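Local coordinates for protein aldose-aldose oxidoreductase (Caulobacter crescentus, PDB 5A04) that probably couples the oxidation of one aldose to the reduction of another, using an NADP cofactor that sits beside the bound sugar, at residues Val77-Pro82 against Lys98-Glu103; Leu85-Thr90 against Glu114-Ala119; Lys104-Thr109 against Arg125-Gly130. All blocks are in the same frame, centred on the assembly; numbering follows the deposited sequence.

Interaction 1: Val77-Pro82 against Lys98-Glu103. With NDP (NADPH dihydro-nicotinamide-adenine-dinucleotide phosphate), chain G.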
# COMPACT_ATOMS: atom_id res chain seq x y z
N VAL A 77 -0.73 -2.76 -37.35
CA VAL A 77 0.40 -1.92 -36.98
C VAL A 77 0.48 -1.85 -35.45
O VAL A 77 -0.51 -1.57 -34.78
CB VAL A 77 0.26 -0.50 -37.55
CG1 VAL A 77 1.41 0.38 -37.07
CG2 VAL A 77 0.19 -0.52 -39.08
N TYR A 78 1.67 -2.12 -34.92
CA TYR A 78 1.90 -2.07 -33.48
C TYR A 78 2.72 -0.82 -33.21
O TYR A 78 3.89 -0.74 -33.58
CB TYR A 78 2.60 -3.36 -33.02
CG TYR A 78 2.69 -3.61 -31.52
CD1 TYR A 78 2.39 -2.61 -30.59
CD2 TYR A 78 3.10 -4.86 -31.04
CE1 TYR A 78 2.50 -2.85 -29.23
CE2 TYR A 78 3.21 -5.11 -29.68
CZ TYR A 78 2.91 -4.11 -28.78
OH TYR A 78 3.02 -4.35 -27.43
N VAL A 79 2.08 0.17 -32.60
CA VAL A 79 2.70 1.45 -32.30
C VAL A 79 3.42 1.42 -30.95
O VAL A 79 2.79 1.27 -29.90
CB VAL A 79 1.65 2.57 -32.30
CG1 VAL A 79 2.31 3.90 -31.93
CG2 VAL A 79 0.96 2.65 -33.67
N ILE A 80 4.75 1.57 -30.99
CA ILE A 80 5.60 1.43 -29.81
C ILE A 80 6.53 2.64 -29.72
O ILE A 80 7.76 2.53 -29.61
CB ILE A 80 6.39 0.08 -29.83
CG1 ILE A 80 5.48 -1.06 -30.30
CG2 ILE A 80 6.96 -0.23 -28.45
CD1 ILE A 80 6.10 -2.49 -30.21
N THR A 81 5.92 3.82 -29.75
CA THR A 81 6.62 5.10 -29.72
C THR A 81 6.43 5.81 -28.38
O THR A 81 5.65 5.35 -27.56
CB THR A 81 6.07 6.01 -30.82
OG1 THR A 81 4.70 6.28 -30.52
CG2 THR A 81 6.16 5.31 -32.18
N PRO A 82 7.13 6.95 -28.16
CA PRO A 82 6.75 7.78 -27.01
C PRO A 82 5.25 8.08 -27.00
O PRO A 82 4.59 8.08 -28.05
CB PRO A 82 7.58 9.05 -27.21
CG PRO A 82 8.82 8.53 -27.91
CD PRO A 82 8.33 7.47 -28.84
N LYS A 98 -5.36 -0.45 -41.55
CA LYS A 98 -4.77 -1.47 -40.66
C LYS A 98 -5.42 -1.49 -39.27
O LYS A 98 -5.82 -0.45 -38.74
CB LYS A 98 -3.26 -1.24 -40.50
CG LYS A 98 -2.49 -1.03 -41.82
CD LYS A 98 -2.74 -2.16 -42.82
CE LYS A 98 -1.83 -2.01 -44.03
NZ LYS A 98 -2.14 -3.03 -45.07
N HIS A 99 -5.52 -2.69 -38.70
CA HIS A 99 -5.85 -2.85 -37.29
C HIS A 99 -4.68 -2.33 -36.49
O HIS A 99 -3.58 -2.25 -37.00
CB HIS A 99 -6.13 -4.31 -36.96
CG HIS A 99 -7.21 -4.92 -37.81
ND1 HIS A 99 -8.54 -4.82 -37.49
CD2 HIS A 99 -7.15 -5.64 -38.95
CE1 HIS A 99 -9.26 -5.47 -38.39
NE2 HIS A 99 -8.44 -5.97 -39.29
N VAL A 100 -4.91 -1.97 -35.22
CA VAL A 100 -3.85 -1.33 -34.45
C VAL A 100 -3.70 -1.95 -33.06
O VAL A 100 -4.67 -2.12 -32.35
CB VAL A 100 -4.12 0.17 -34.27
CG1 VAL A 100 -3.06 0.80 -33.36
CG2 VAL A 100 -4.13 0.86 -35.62
N MET A 101 -2.46 -2.31 -32.73
CA MET A 101 -2.05 -2.55 -31.35
C MET A 101 -1.29 -1.30 -30.92
O MET A 101 -0.35 -0.88 -31.58
CB MET A 101 -1.15 -3.80 -31.25
CG MET A 101 -0.71 -4.12 -29.84
SD MET A 101 -1.90 -5.14 -28.97
CE MET A 101 -1.58 -6.73 -29.75
N CYS A 102 -1.71 -0.70 -29.82
CA CYS A 102 -1.06 0.52 -29.34
C CYS A 102 -0.54 0.31 -27.92
O CYS A 102 -1.26 -0.20 -27.06
CB CYS A 102 -2.03 1.70 -29.37
SG CYS A 102 -1.22 3.26 -28.94
N GLU A 103 0.70 0.69 -27.65
CA GLU A 103 1.24 0.53 -26.31
C GLU A 103 0.54 1.43 -25.30
O GLU A 103 -0.08 2.42 -25.67
CB GLU A 103 2.75 0.80 -26.29
CG GLU A 103 3.56 -0.50 -26.28
CD GLU A 103 3.03 -1.47 -25.25
OE1 GLU A 103 2.87 -1.05 -24.08
OE2 GLU A 103 2.74 -2.63 -25.60
PA NDP G . 12.41 3.83 -26.50
O1A NDP G . 12.84 5.24 -26.30
O2A NDP G . 13.34 2.72 -26.07
O5B NDP G . 12.02 3.57 -28.08
C5B NDP G . 11.16 4.59 -28.50
C4B NDP G . 11.24 4.55 -30.04
O4B NDP G . 10.19 5.33 -30.62
C3B NDP G . 12.58 5.17 -30.51
O3B NDP G . 13.60 4.22 -30.53
C2B NDP G . 12.23 5.53 -31.96
O2B NDP G . 12.27 4.49 -32.75
C1B NDP G . 10.69 5.89 -31.82
N9A NDP G . 10.46 7.34 -31.83
C8A NDP G . 9.69 8.05 -32.74
N7A NDP G . 9.69 9.38 -32.50
C5A NDP G . 10.49 9.53 -31.37
C6A NDP G . 10.87 10.66 -30.62
N6A NDP G . 10.43 11.91 -30.99
N1A NDP G . 11.68 10.56 -29.53
C2A NDP G . 12.08 9.27 -29.22
N3A NDP G . 11.80 8.11 -29.82
C4A NDP G . 10.99 8.26 -30.93
O3 NDP G . 11.01 3.79 -25.61
PN NDP G . 10.48 2.32 -25.15
O1N NDP G . 10.45 1.34 -26.26
O2N NDP G . 10.83 1.99 -23.72
O5D NDP G . 8.79 2.74 -24.91
C5D NDP G . 8.11 3.03 -26.11
C4D NDP G . 6.60 2.81 -25.84
O4D NDP G . 6.41 1.45 -25.33
C3D NDP G . 6.06 3.77 -24.71
O3D NDP G . 4.70 4.13 -24.99
C2D NDP G . 6.10 2.89 -23.46
O2D NDP G . 5.09 3.24 -22.53
C1D NDP G . 5.76 1.49 -24.08
N1N NDP G . 6.35 0.42 -23.28
C2N NDP G . 5.57 -0.62 -22.83
C3N NDP G . 6.14 -1.63 -22.10
C7N NDP G . 5.31 -2.73 -21.63
O7N NDP G . 5.74 -3.58 -20.83
N7N NDP G . 4.01 -2.85 -22.09
C4N NDP G . 7.59 -1.64 -21.77
C5N NDP G . 8.33 -0.47 -22.25
C6N NDP G . 7.73 0.48 -22.96
P2B NDP G . 12.94 4.71 -34.33
O1X NDP G . 12.10 5.87 -34.82
O2X NDP G . 14.36 5.01 -33.95
O3X NDP G . 12.66 3.36 -34.98
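The Y78 ring is held between two aliphatic groups: M101 CG lies over the centre of one face in a CH-pi contact, 3.5 Å from the centroid, and I80 CD1 covers the opposite face. M101 SD stands farther out above the face that CG covers, 5.0 Å from the Y78 ring centroid, as a Met-aromatic contact. With CG of Y78 anti to the backbone N (chi1 -169°), the ring lies alongside M101 and brings OH to E103. There Y78 OH donates at 2.5 Å to the anti lone pair of E103 OE2, which lies at the ring's edge, in its plane; Q296 is a second partner of the hydroxyl. The other oxygen, E103 OE1, accepts from the carboxamide N7N of NADPH at 2.9 Å and 174°, almost straight, an arrangement consistent with Y78 orienting the carboxylate that receives the nicotinamide carboxamide. The backbones form a parallel ladder, with V79 N reaching M101 O at 2.8 Å and E103 N reaching V79 O at 3.1 Å. This ladder places strands 76-79 and 99-102 side by side in the Rossmann sheet, where strand 7-12 flanks V77 and Y78, and helices 16-22 and 292-306 pack on the face bearing Y78 and M101.

Interaction 2: Leu85-Thr90 against Glu114-Ala119; sequences LHRPFT and EAMIAA. With NDP (NADPH dihydro-nicotinamide-adenine-dinucleotide phosphate), chain G.
R87 and M116, whose CA atoms are 6.0 Å apart, mark the nearest backbone approach of helix segments 86-90 and 114-119, which run almost parallel, 10° apart, with axes 9.5 Å from each other. M116 is the main wedge between them. Its chain leaves helix 114-119 and bends at the thioether (chi3 69°), laying SD 3.7 Å from R87 CA and bringing the methyl CE to T90, 3.5 Å from T90 OG1 and also close to H86 CB. The T90 and M116 side chains cross at about a right angle. The threonine hydroxyl is already engaged, since T90 OG1 donates to H86 O at 2.8 Å from above the carbonyl plane while T90 N reaches the same oxygen from the opposite face, so this buried carbonyl is doubly gripped and the methyl packs against an oxygen whose proton is already given to H86 O.

R87 reaches toward helix 110-123 in extended form and lays its guanidinium flat over A115, with A115 CB 3.4 Å from R87 CZ and over the centre of one face. Salt bridges to E91 and D112, one on each helix, fix the rotation of the guanidinium, so that charge pairing joins the partly exposed side of the helix pair. H86 turns the other way, toward the cofactor: its NE2 hydrogen bonds to T81 O and makes a weak bond to ribose O3D of NADPH, while ND1 is bonded to M106 O.

Both helices lie on the sheet face bearing V79, V100 and C102, as T90 and M116 each touch C102. Neighbouring, nearly parallel helices on one side of a parallel sheet are characteristic of successive beta-alpha-beta crossovers in a Rossmann fold, here with the start of helix 86-95 facing the dinucleotide.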
# COMPACT_ATOMS: atom_id res chain seq x y z
N LEU A 85 3.11 10.33 -29.34
CA LEU A 85 3.03 9.93 -30.74
C LEU A 85 2.02 8.80 -30.99
O LEU A 85 1.75 8.44 -32.15
CB LEU A 85 4.41 9.52 -31.25
CG LEU A 85 5.49 10.59 -31.14
CD1 LEU A 85 6.74 10.16 -31.87
CD2 LEU A 85 4.99 11.88 -31.69
N HIS A 86 1.46 8.23 -29.92
CA HIS A 86 0.50 7.14 -30.08
C HIS A 86 -0.69 7.55 -30.93
O HIS A 86 -1.10 6.82 -31.84
CB HIS A 86 0.00 6.64 -28.72
CG HIS A 86 1.05 5.93 -27.93
ND1 HIS A 86 0.81 5.44 -26.66
CD2 HIS A 86 2.33 5.62 -28.22
CE1 HIS A 86 1.91 4.86 -26.20
NE2 HIS A 86 2.85 4.96 -27.12
N ARG A 87 -1.24 8.73 -30.66
CA ARG A 87 -2.43 9.14 -31.39
C ARG A 87 -2.17 9.33 -32.90
O ARG A 87 -2.88 8.74 -33.70
CB ARG A 87 -3.03 10.42 -30.79
CG ARG A 87 -4.13 11.00 -31.71
CD ARG A 87 -4.85 12.21 -31.12
NE ARG A 87 -5.75 12.79 -32.13
CZ ARG A 87 -6.55 13.83 -31.92
NH1 ARG A 87 -6.58 14.42 -30.73
NH2 ARG A 87 -7.33 14.28 -32.90
N PRO A 88 -1.16 10.13 -33.29
CA PRO A 88 -1.05 10.33 -34.75
C PRO A 88 -0.67 9.05 -35.51
O PRO A 88 -1.19 8.85 -36.60
CB PRO A 88 0.05 11.40 -34.89
CG PRO A 88 0.76 11.43 -33.57
CD PRO A 88 -0.27 11.05 -32.56
N PHE A 89 0.16 8.19 -34.95
CA PHE A 89 0.49 6.98 -35.70
C PHE A 89 -0.68 5.99 -35.72
O PHE A 89 -0.85 5.27 -36.70
CB PHE A 89 1.75 6.31 -35.14
CG PHE A 89 3.02 6.99 -35.56
CD1 PHE A 89 3.40 7.00 -36.89
CD2 PHE A 89 3.83 7.60 -34.62
CE1 PHE A 89 4.57 7.62 -37.30
CE2 PHE A 89 5.01 8.24 -35.02
CZ PHE A 89 5.38 8.23 -36.36
N THR A 90 -1.48 5.96 -34.66
CA THR A 90 -2.67 5.12 -34.65
C THR A 90 -3.66 5.58 -35.72
O THR A 90 -4.19 4.77 -36.47
CB THR A 90 -3.35 5.12 -33.26
OG1 THR A 90 -2.48 4.43 -32.34
CG2 THR A 90 -4.69 4.43 -33.31
N GLU A 114 -10.24 9.28 -27.26
CA GLU A 114 -11.51 9.29 -27.99
C GLU A 114 -11.29 9.43 -29.49
O GLU A 114 -11.98 8.78 -30.28
CB GLU A 114 -12.42 10.41 -27.48
CG GLU A 114 -12.83 10.22 -26.02
CD GLU A 114 -13.67 11.38 -25.48
OE1 GLU A 114 -13.36 12.54 -25.79
OE2 GLU A 114 -14.65 11.11 -24.76
N ALA A 115 -10.33 10.26 -29.87
CA ALA A 115 -10.02 10.47 -31.29
C ALA A 115 -9.50 9.19 -31.92
O ALA A 115 -9.85 8.85 -33.05
CB ALA A 115 -9.01 11.58 -31.44
N MET A 116 -8.67 8.47 -31.18
CA MET A 116 -8.10 7.22 -31.67
C MET A 116 -9.19 6.18 -31.88
O MET A 116 -9.21 5.49 -32.89
CB MET A 116 -7.02 6.72 -30.70
CG MET A 116 -5.78 7.60 -30.70
SD MET A 116 -4.78 7.33 -29.22
CE MET A 116 -4.15 5.67 -29.52
N ILE A 117 -10.10 6.09 -30.92
CA ILE A 117 -11.19 5.14 -31.00
C ILE A 117 -12.08 5.47 -32.20
O ILE A 117 -12.47 4.57 -32.95
CB ILE A 117 -12.01 5.15 -29.69
CG1 ILE A 117 -11.17 4.53 -28.56
CG2 ILE A 117 -13.34 4.40 -29.88
CD1 ILE A 117 -11.73 4.78 -27.15
N ALA A 118 -12.36 6.75 -32.40
CA ALA A 118 -13.18 7.20 -33.52
C ALA A 118 -12.52 6.88 -34.87
O ALA A 118 -13.21 6.53 -35.82
CB ALA A 118 -13.47 8.71 -33.41
N ALA A 119 -11.20 7.02 -34.94
CA ALA A 119 -10.49 6.80 -36.19
C ALA A 119 -10.55 5.31 -36.56
O ALA A 119 -10.79 4.95 -37.73
CB ALA A 119 -9.04 7.27 -36.10
PA NDP G . 12.41 3.83 -26.50
O1A NDP G . 12.84 5.24 -26.30
O2A NDP G . 13.34 2.72 -26.07
O5B NDP G . 12.02 3.57 -28.08
C5B NDP G . 11.16 4.59 -28.50
C4B NDP G . 11.24 4.55 -30.04
O4B NDP G . 10.19 5.33 -30.62
C3B NDP G . 12.58 5.17 -30.51
O3B NDP G . 13.60 4.22 -30.53
C2B NDP G . 12.23 5.53 -31.96
O2B NDP G . 12.27 4.49 -32.75
C1B NDP G . 10.69 5.89 -31.82
N9A NDP G . 10.46 7.34 -31.83
C8A NDP G . 9.69 8.05 -32.74
N7A NDP G . 9.69 9.38 -32.50
C5A NDP G . 10.49 9.53 -31.37
C6A NDP G . 10.87 10.66 -30.62
N6A NDP G . 10.43 11.91 -30.99
N1A NDP G . 11.68 10.56 -29.53
C2A NDP G . 12.08 9.27 -29.22
N3A NDP G . 11.80 8.11 -29.82
C4A NDP G . 10.99 8.26 -30.93
O3 NDP G . 11.01 3.79 -25.61
PN NDP G . 10.48 2.32 -25.15
O1N NDP G . 10.45 1.34 -26.26
O2N NDP G . 10.83 1.99 -23.72
O5D NDP G . 8.79 2.74 -24.91
C5D NDP G . 8.11 3.03 -26.11
C4D NDP G . 6.60 2.81 -25.84
O4D NDP G . 6.41 1.45 -25.33
C3D NDP G . 6.06 3.77 -24.71
O3D NDP G . 4.70 4.13 -24.99
C2D NDP G . 6.10 2.89 -23.46
O2D NDP G . 5.09 3.24 -22.53
C1D NDP G . 5.76 1.49 -24.08
N1N NDP G . 6.35 0.42 -23.28
C2N NDP G . 5.57 -0.62 -22.83
C3N NDP G . 6.14 -1.63 -22.10
C7N NDP G . 5.31 -2.73 -21.63
O7N NDP G . 5.74 -3.58 -20.83
N7N NDP G . 4.01 -2.85 -22.09
C4N NDP G . 7.59 -1.64 -21.77
C5N NDP G . 8.33 -0.47 -22.25
C6N NDP G . 7.73 0.48 -22.96
P2B NDP G . 12.94 4.71 -34.33
O1X NDP G . 12.10 5.87 -34.82
O2X NDP G . 14.36 5.01 -33.95
O3X NDP G . 12.66 3.36 -34.98

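Interaction 3: Lys104-Thr109 against Arg125-Gly130; sequences KPMANT and RKLMIG. With NDP (NADPH dihydro-nicotinamide-adenine-dinucleotide phosphate), chain G; BGC (beta-D-glucopyranose), chain H.
K104 NZ is gripped from several sides: it donates to O1 of the bound glucose at 2.6 Å, to ribose O2D of NADPH at 3.2 Å, and to the backbone oxygen of D185. The lysine reaches this point by curling. CG stands between the backbone N and the carbonyl carbon (chi1 39°), and further bends at chi2 and chi3 carry the amine back to the cofactor, while K104 CG passes 3.9 Å from G130 O. Its own carbonyl takes part as well, for K104 O accepts from NADPH O2D at 2.8 Å, so one residue holds the same ribose hydroxyl with both backbone and side chain.

The run E103-K104-P105, with a cis peptide bond before the proline, matches the Glu-Lys-Pro motif of the GFO/Idh/MocA oxidoreductases, in which this lysine lies at the sugar and nicotinamide site. Glucose O1 would probably lose this donor, and NADPH O2D one of its bonds, with an alanine here, and the place where K104 CG lies beside G130 O is likely to be left unfilled.

Beyond the proline the contact turns apolar. M106 runs out extended beyond CG (chi2 171°) and crosses I129 at about a right angle: M106 CG meets I129 CD1 at 3.7 Å, and SD lies against the same methyl. Farther along, M106 CE reaches L127 CD2 at 3.8 Å, so a single straight chain spans two residues that point to the same side of strand 127-129. The other methyl branch of I129 turns to the start of the loop, where I129 CG2 lies 4.1 Å from K104 N. On the helical side M106 is backed by C113 and M116.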
# COMPACT_ATOMS: atom_id res chain seq x y z
N LYS A 104 0.63 1.07 -24.03
CA LYS A 104 0.19 1.94 -22.94
C LYS A 104 1.24 3.00 -22.67
O LYS A 104 2.40 2.85 -23.06
CB LYS A 104 -0.10 1.14 -21.66
CG LYS A 104 0.88 -0.03 -21.34
CD LYS A 104 2.34 0.40 -21.13
CE LYS A 104 2.53 1.39 -19.99
NZ LYS A 104 3.96 1.81 -19.89
N PRO A 105 0.85 4.12 -22.03
CA PRO A 105 -0.54 4.55 -21.85
C PRO A 105 -1.11 4.88 -23.23
O PRO A 105 -0.33 5.23 -24.11
CB PRO A 105 -0.39 5.80 -20.97
CG PRO A 105 0.94 6.36 -21.39
CD PRO A 105 1.81 5.12 -21.55
N MET A 106 -2.40 4.71 -23.42
CA MET A 106 -3.00 4.86 -24.75
C MET A 106 -2.65 6.19 -25.43
O MET A 106 -2.20 6.20 -26.58
CB MET A 106 -4.50 4.70 -24.66
CG MET A 106 -5.24 4.84 -25.99
SD MET A 106 -6.93 4.36 -25.68
CE MET A 106 -7.60 4.41 -27.35
N ALA A 107 -2.85 7.30 -24.72
CA ALA A 107 -2.48 8.62 -25.24
C ALA A 107 -2.34 9.59 -24.07
O ALA A 107 -2.51 9.19 -22.92
CB ALA A 107 -3.53 9.11 -26.24
N ASN A 108 -2.06 10.86 -24.35
CA ASN A 108 -1.85 11.82 -23.26
C ASN A 108 -3.12 12.21 -22.52
O ASN A 108 -3.06 12.62 -21.35
CB ASN A 108 -1.20 13.11 -23.79
CG ASN A 108 0.21 12.89 -24.31
OD1 ASN A 108 0.79 11.81 -24.17
ND2 ASN A 108 0.77 13.92 -24.93
N THR A 109 -4.26 12.14 -23.19
CA THR A 109 -5.51 12.67 -22.65
C THR A 109 -6.72 11.83 -23.02
O THR A 109 -6.66 11.04 -23.95
CB THR A 109 -5.79 14.11 -23.16
OG1 THR A 109 -6.06 14.07 -24.57
CG2 THR A 109 -4.61 15.04 -22.92
N ARG A 125 -11.73 -0.99 -38.28
CA ARG A 125 -10.58 -1.79 -37.86
C ARG A 125 -10.53 -1.89 -36.34
O ARG A 125 -11.06 -1.03 -35.63
CB ARG A 125 -9.28 -1.19 -38.41
CG ARG A 125 -9.16 -1.24 -39.95
CD ARG A 125 -9.20 -2.68 -40.46
NE ARG A 125 -9.07 -2.75 -41.92
CZ ARG A 125 -10.09 -2.88 -42.76
NH1 ARG A 125 -11.33 -2.97 -42.30
NH2 ARG A 125 -9.87 -2.94 -44.07
N LYS A 126 -9.90 -2.94 -35.84
CA LYS A 126 -9.85 -3.16 -34.41
C LYS A 126 -8.69 -2.41 -33.76
O LYS A 126 -7.67 -2.13 -34.40
CB LYS A 126 -9.75 -4.65 -34.11
CG LYS A 126 -11.03 -5.38 -34.51
CD LYS A 126 -10.98 -6.86 -34.18
CE LYS A 126 -12.17 -7.58 -34.79
NZ LYS A 126 -13.46 -6.99 -34.32
N LEU A 127 -8.87 -2.09 -32.48
CA LEU A 127 -7.88 -1.35 -31.70
C LEU A 127 -7.69 -2.06 -30.37
O LEU A 127 -8.66 -2.32 -29.65
CB LEU A 127 -8.34 0.09 -31.47
CG LEU A 127 -7.52 1.00 -30.56
CD1 LEU A 127 -6.06 1.14 -31.03
CD2 LEU A 127 -8.21 2.39 -30.47
N MET A 128 -6.45 -2.39 -30.04
CA MET A 128 -6.14 -3.05 -28.79
C MET A 128 -4.98 -2.34 -28.12
O MET A 128 -4.05 -1.89 -28.80
CB MET A 128 -5.79 -4.53 -29.04
CG MET A 128 -5.46 -5.28 -27.78
SD MET A 128 -5.09 -7.01 -28.17
CE MET A 128 -4.23 -7.52 -26.68
N ILE A 129 -5.04 -2.21 -26.80
CA ILE A 129 -3.96 -1.59 -26.03
C ILE A 129 -3.10 -2.68 -25.39
O ILE A 129 -3.61 -3.72 -24.97
CB ILE A 129 -4.53 -0.65 -24.94
CG1 ILE A 129 -5.55 0.31 -25.56
CG2 ILE A 129 -3.40 0.10 -24.20
CD1 ILE A 129 -5.01 1.18 -26.71
N GLY A 130 -1.80 -2.43 -25.30
CA GLY A 130 -0.85 -3.45 -24.89
C GLY A 130 -0.80 -3.72 -23.40
O GLY A 130 0.26 -3.58 -22.78
PA NDP G . 12.41 3.83 -26.50
O1A NDP G . 12.84 5.24 -26.30
O2A NDP G . 13.34 2.72 -26.07
O5B NDP G . 12.02 3.57 -28.08
C5B NDP G . 11.16 4.59 -28.50
C4B NDP G . 11.24 4.55 -30.04
O4B NDP G . 10.19 5.33 -30.62
C3B NDP G . 12.58 5.17 -30.51
O3B NDP G . 13.60 4.22 -30.53
C2B NDP G . 12.23 5.53 -31.96
O2B NDP G . 12.27 4.49 -32.75
C1B NDP G . 10.69 5.89 -31.82
N9A NDP G . 10.46 7.34 -31.83
C8A NDP G . 9.69 8.05 -32.74
N7A NDP G . 9.69 9.38 -32.50
C5A NDP G . 10.49 9.53 -31.37
C6A NDP G . 10.87 10.66 -30.62
N6A NDP G . 10.43 11.91 -30.99
N1A NDP G . 11.68 10.56 -29.53
C2A NDP G . 12.08 9.27 -29.22
N3A NDP G . 11.80 8.11 -29.82
C4A NDP G . 10.99 8.26 -30.93
O3 NDP G . 11.01 3.79 -25.61
PN NDP G . 10.48 2.32 -25.15
O1N NDP G . 10.45 1.34 -26.26
O2N NDP G . 10.83 1.99 -23.72
O5D NDP G . 8.79 2.74 -24.91
C5D NDP G . 8.11 3.03 -26.11
C4D NDP G . 6.60 2.81 -25.84
O4D NDP G . 6.41 1.45 -25.33
C3D NDP G . 6.06 3.77 -24.71
O3D NDP G . 4.70 4.13 -24.99
C2D NDP G . 6.10 2.89 -23.46
O2D NDP G . 5.09 3.24 -22.53
C1D NDP G . 5.76 1.49 -24.08
N1N NDP G . 6.35 0.42 -23.28
C2N NDP G . 5.57 -0.62 -22.83
C3N NDP G . 6.14 -1.63 -22.10
C7N NDP G . 5.31 -2.73 -21.63
O7N NDP G . 5.74 -3.58 -20.83
N7N NDP G . 4.01 -2.85 -22.09
C4N NDP G . 7.59 -1.64 -21.77
C5N NDP G . 8.33 -0.47 -22.25
C6N NDP G . 7.73 0.48 -22.96
P2B NDP G . 12.94 4.71 -34.33
O1X NDP G . 12.10 5.87 -34.82
O2X NDP G . 14.36 5.01 -33.95
O3X NDP G . 12.66 3.36 -34.98
C2 BGC H . 7.21 0.88 -18.73
C3 BGC H . 8.72 0.70 -18.50
C4 BGC H . 8.96 -0.23 -17.34
C5 BGC H . 8.18 -1.53 -17.51
C6 BGC H . 8.28 -2.35 -16.19
C1 BGC H . 6.66 -0.46 -18.92
O1 BGC H . 5.29 -0.37 -19.28
O2 BGC H . 7.02 1.70 -19.87
O3 BGC H . 9.26 1.98 -18.23
O4 BGC H . 10.34 -0.51 -17.24
O5 BGC H . 6.82 -1.27 -17.75
O6 BGC H . 7.72 -3.66 -16.38

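From the N terminus, strand 76-79 leads through helix 86-95 to strand 99-102, and interaction 1 closes this beta-alpha-beta unit. Interaction 2 opens within that loop and closes only at 114-119, so it crosses interaction 1 and sets helix 86-95 beside helix 110-123. Interaction 3 begins at 104, just past the end of interaction 1, and closes at 125-130 after helix 110-123; it follows interaction 1 in series and crosses interaction 2. The joints are direct: C102 N bonds to M128 O between neighbouring strands, while M116 SD packs on A107 between interactions 2 and 3. Together the three contacts tie sheet, helices and the loop after strand 99-102 around NADPH.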